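Diaminopimelate decarboxylase (Aquifex aeolicus, PDB 2P3E) probably catalyses the pyridoxal 5'-phosphate-dependent decarboxylation of meso-diaminopimelate to L-lysine, the last step of lysine biosynthesis by the diaminopimelate pathway. Local coordinates at residues Tyr39-Ile44 with Val73-Glu78. Numbering follows the deposited sequence.
Sequences YSSNFI and VKLLGE
Ile44, in the first turn of helix 41-54, meets Leu75 and Leu76 of helix 70-78. Its CB lies 4.4 Å from Leu75 CD2. With chi1 at -65°, CG1 lies beside the backbone N and CG2 anti to it, which turns CG2 to Leu76. The CG2 methyl packs on Leu76, 3.6 Å from its CD2, and also lies near Leu75 CD2; the side chains of Ile44 and Leu76 cross at about a right angle. On the longer branch CG1 itself stays back, while the CD1 tip approaches Leu75 alone, 4.2 Å from Leu75 CD2. Helix 70-78 is the connecting helix of a beta-alpha-beta crossover between parallel strands 59-63 and 82-85 of the TIM barrel typical of this decarboxylase family, whereas strand 36-40 pairs with strand 392-397 of the other, mixed sheet, so the contact sits where the chain passes from that sheet into the barrel domain. Ser41 OG approaches the forked end of Leu75, 3.7 Å from CD2, but its hydrogen bond goes to Glu397. Just before it, Ser40 N-caps helix 41-54, its OG accepting from Phe43 N at 3.0 Å. Ile284 of helix 282-285 touches both Ile44 and Leu76.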
loop_
_atom_site.group_PDB
_atom_site.type_symbol
_atom_site.label_atom_id
_atom_site.label_comp_id
_atom_site.label_asym_id
_atom_site.label_seq_id
_atom_site.Cartn_x
_atom_site.Cartn_y
_atom_site.Cartn_z
ATOM N N TYR B 39 6.585 -14.058 -13.742
ATOM C CA TYR B 39 7.041 -13.193 -14.804
ATOM C C TYR B 39 7.603 -13.986 -15.991
ATOM O O TYR B 39 8.245 -15.029 -15.805
ATOM C CB TYR B 39 8.125 -12.230 -14.286
ATOM C CG TYR B 39 7.675 -11.344 -13.142
ATOM C CD1 TYR B 39 7.062 -10.116 -13.381
ATOM C CD2 TYR B 39 7.842 -11.750 -11.818
ATOM C CE1 TYR B 39 6.642 -9.297 -12.310
ATOM C CE2 TYR B 39 7.446 -10.929 -10.747
ATOM C CZ TYR B 39 6.845 -9.729 -10.999
ATOM O OH TYR B 39 6.470 -8.962 -9.915
ATOM N N SER B 40 7.381 -13.458 -17.194
ATOM C CA SER B 40 7.959 -14.003 -18.431
ATOM C C SER B 40 9.238 -13.261 -18.778
ATOM O O SER B 40 9.221 -12.070 -19.105
ATOM C CB SER B 40 6.951 -13.905 -19.588
ATOM O OG SER B 40 7.599 -14.039 -20.861
ATOM N N SER B 41 10.357 -13.987 -18.740
ATOM C CA SER B 41 11.646 -13.427 -19.089
ATOM C C SER B 41 11.668 -12.915 -20.534
ATOM O O SER B 41 12.117 -11.785 -20.798
ATOM C CB SER B 41 12.745 -14.478 -18.873
ATOM O OG SER B 41 14.020 -13.931 -19.113
ATOM N N ASN B 42 11.177 -13.736 -21.466
ATOM C CA ASN B 42 11.244 -13.378 -22.881
ATOM C C ASN B 42 10.304 -12.247 -23.254
ATOM O O ASN B 42 10.596 -11.491 -24.180
ATOM C CB ASN B 42 11.043 -14.596 -23.793
ATOM C CG ASN B 42 12.302 -15.420 -23.918
ATOM O OD1 ASN B 42 13.325 -14.932 -24.405
ATOM N ND2 ASN B 42 12.257 -16.665 -23.424
ATOM N N PHE B 43 9.177 -12.133 -22.548
ATOM C CA PHE B 43 8.310 -10.961 -22.738
ATOM C C PHE B 43 9.036 -9.665 -22.395
ATOM O O PHE B 43 8.994 -8.699 -23.177
ATOM C CB PHE B 43 7.002 -11.064 -21.939
ATOM C CG PHE B 43 6.009 -9.957 -22.242
ATOM C CD1 PHE B 43 5.069 -10.105 -23.264
ATOM C CD2 PHE B 43 6.027 -8.758 -21.521
ATOM C CE1 PHE B 43 4.158 -9.091 -23.551
ATOM C CE2 PHE B 43 5.101 -7.740 -21.790
ATOM C CZ PHE B 43 4.166 -7.915 -22.814
ATOM N N ILE B 44 9.679 -9.632 -21.225
ATOM C CA ILE B 44 10.422 -8.449 -20.773
ATOM C C ILE B 44 11.491 -8.053 -21.801
ATOM O O ILE B 44 11.565 -6.883 -22.216
ATOM C CB ILE B 44 11.059 -8.663 -19.378
ATOM C CG1 ILE B 44 9.972 -8.847 -18.301
ATOM C CG2 ILE B 44 11.937 -7.476 -18.997
ATOM C CD1 ILE B 44 10.489 -9.411 -16.980
ATOM N N VAL B 73 15.491 -6.125 -12.853
ATOM C CA VAL B 73 16.256 -4.946 -13.221
ATOM C C VAL B 73 17.594 -5.364 -13.847
ATOM O O VAL B 73 18.002 -4.784 -14.852
ATOM C CB VAL B 73 16.459 -3.974 -12.033
ATOM C CG1 VAL B 73 17.273 -2.747 -12.478
ATOM C CG2 VAL B 73 15.071 -3.521 -11.465
ATOM N N LYS B 74 18.238 -6.381 -13.273
ATOM C CA LYS B 74 19.498 -6.917 -13.841
ATOM C C LYS B 74 19.312 -7.421 -15.260
ATOM O O LYS B 74 20.147 -7.153 -16.132
ATOM C CB LYS B 74 20.112 -8.008 -12.949
ATOM C CG LYS B 74 21.485 -8.508 -13.486
ATOM C CD LYS B 74 22.217 -9.294 -12.430
ATOM C CE LYS B 74 23.712 -9.347 -12.730
ATOM N NZ LYS B 74 24.384 -8.055 -12.286
ATOM N N LEU B 75 18.216 -8.130 -15.489
ATOM C CA LEU B 75 17.829 -8.624 -16.803
ATOM C C LEU B 75 17.835 -7.524 -17.889
ATOM O O LEU B 75 18.382 -7.705 -18.995
ATOM C CB LEU B 75 16.440 -9.273 -16.684
ATOM C CG LEU B 75 15.993 -10.391 -17.618
ATOM C CD1 LEU B 75 16.774 -11.676 -17.317
ATOM C CD2 LEU B 75 14.503 -10.670 -17.489
ATOM N N LEU B 76 17.218 -6.388 -17.569
ATOM C CA LEU B 76 17.182 -5.222 -18.459
ATOM C C LEU B 76 18.545 -4.557 -18.572
ATOM O O LEU B 76 18.978 -4.204 -19.675
ATOM C CB LEU B 76 16.122 -4.209 -17.969
ATOM C CG LEU B 76 14.687 -4.755 -18.090
ATOM C CD1 LEU B 76 13.715 -3.988 -17.182
ATOM C CD2 LEU B 76 14.221 -4.722 -19.539
ATOM N N GLY B 77 19.229 -4.397 -17.444
ATOM C CA GLY B 77 20.588 -3.839 -17.429
ATOM C C GLY B 77 21.551 -4.588 -18.346
ATOM O O GLY B 77 22.410 -3.979 -18.983
ATOM N N GLU B 78 21.393 -5.905 -18.420
ATOM C CA GLU B 78 22.248 -6.753 -19.280
ATOM C C GLU B 78 21.950 -6.541 -20.765
ATOM O O GLU B 78 22.804 -6.812 -21.628
ATOM C CB GLU B 78 22.103 -8.234 -18.909
ATOM C CG GLU B 78 22.695 -8.614 -17.541
ATOM C CD GLU B 78 24.199 -8.929 -17.605
ATOM O OE1 GLU B 78 24.809 -8.698 -18.678
ATOM O OE2 GLU B 78 24.773 -9.395 -16.582
#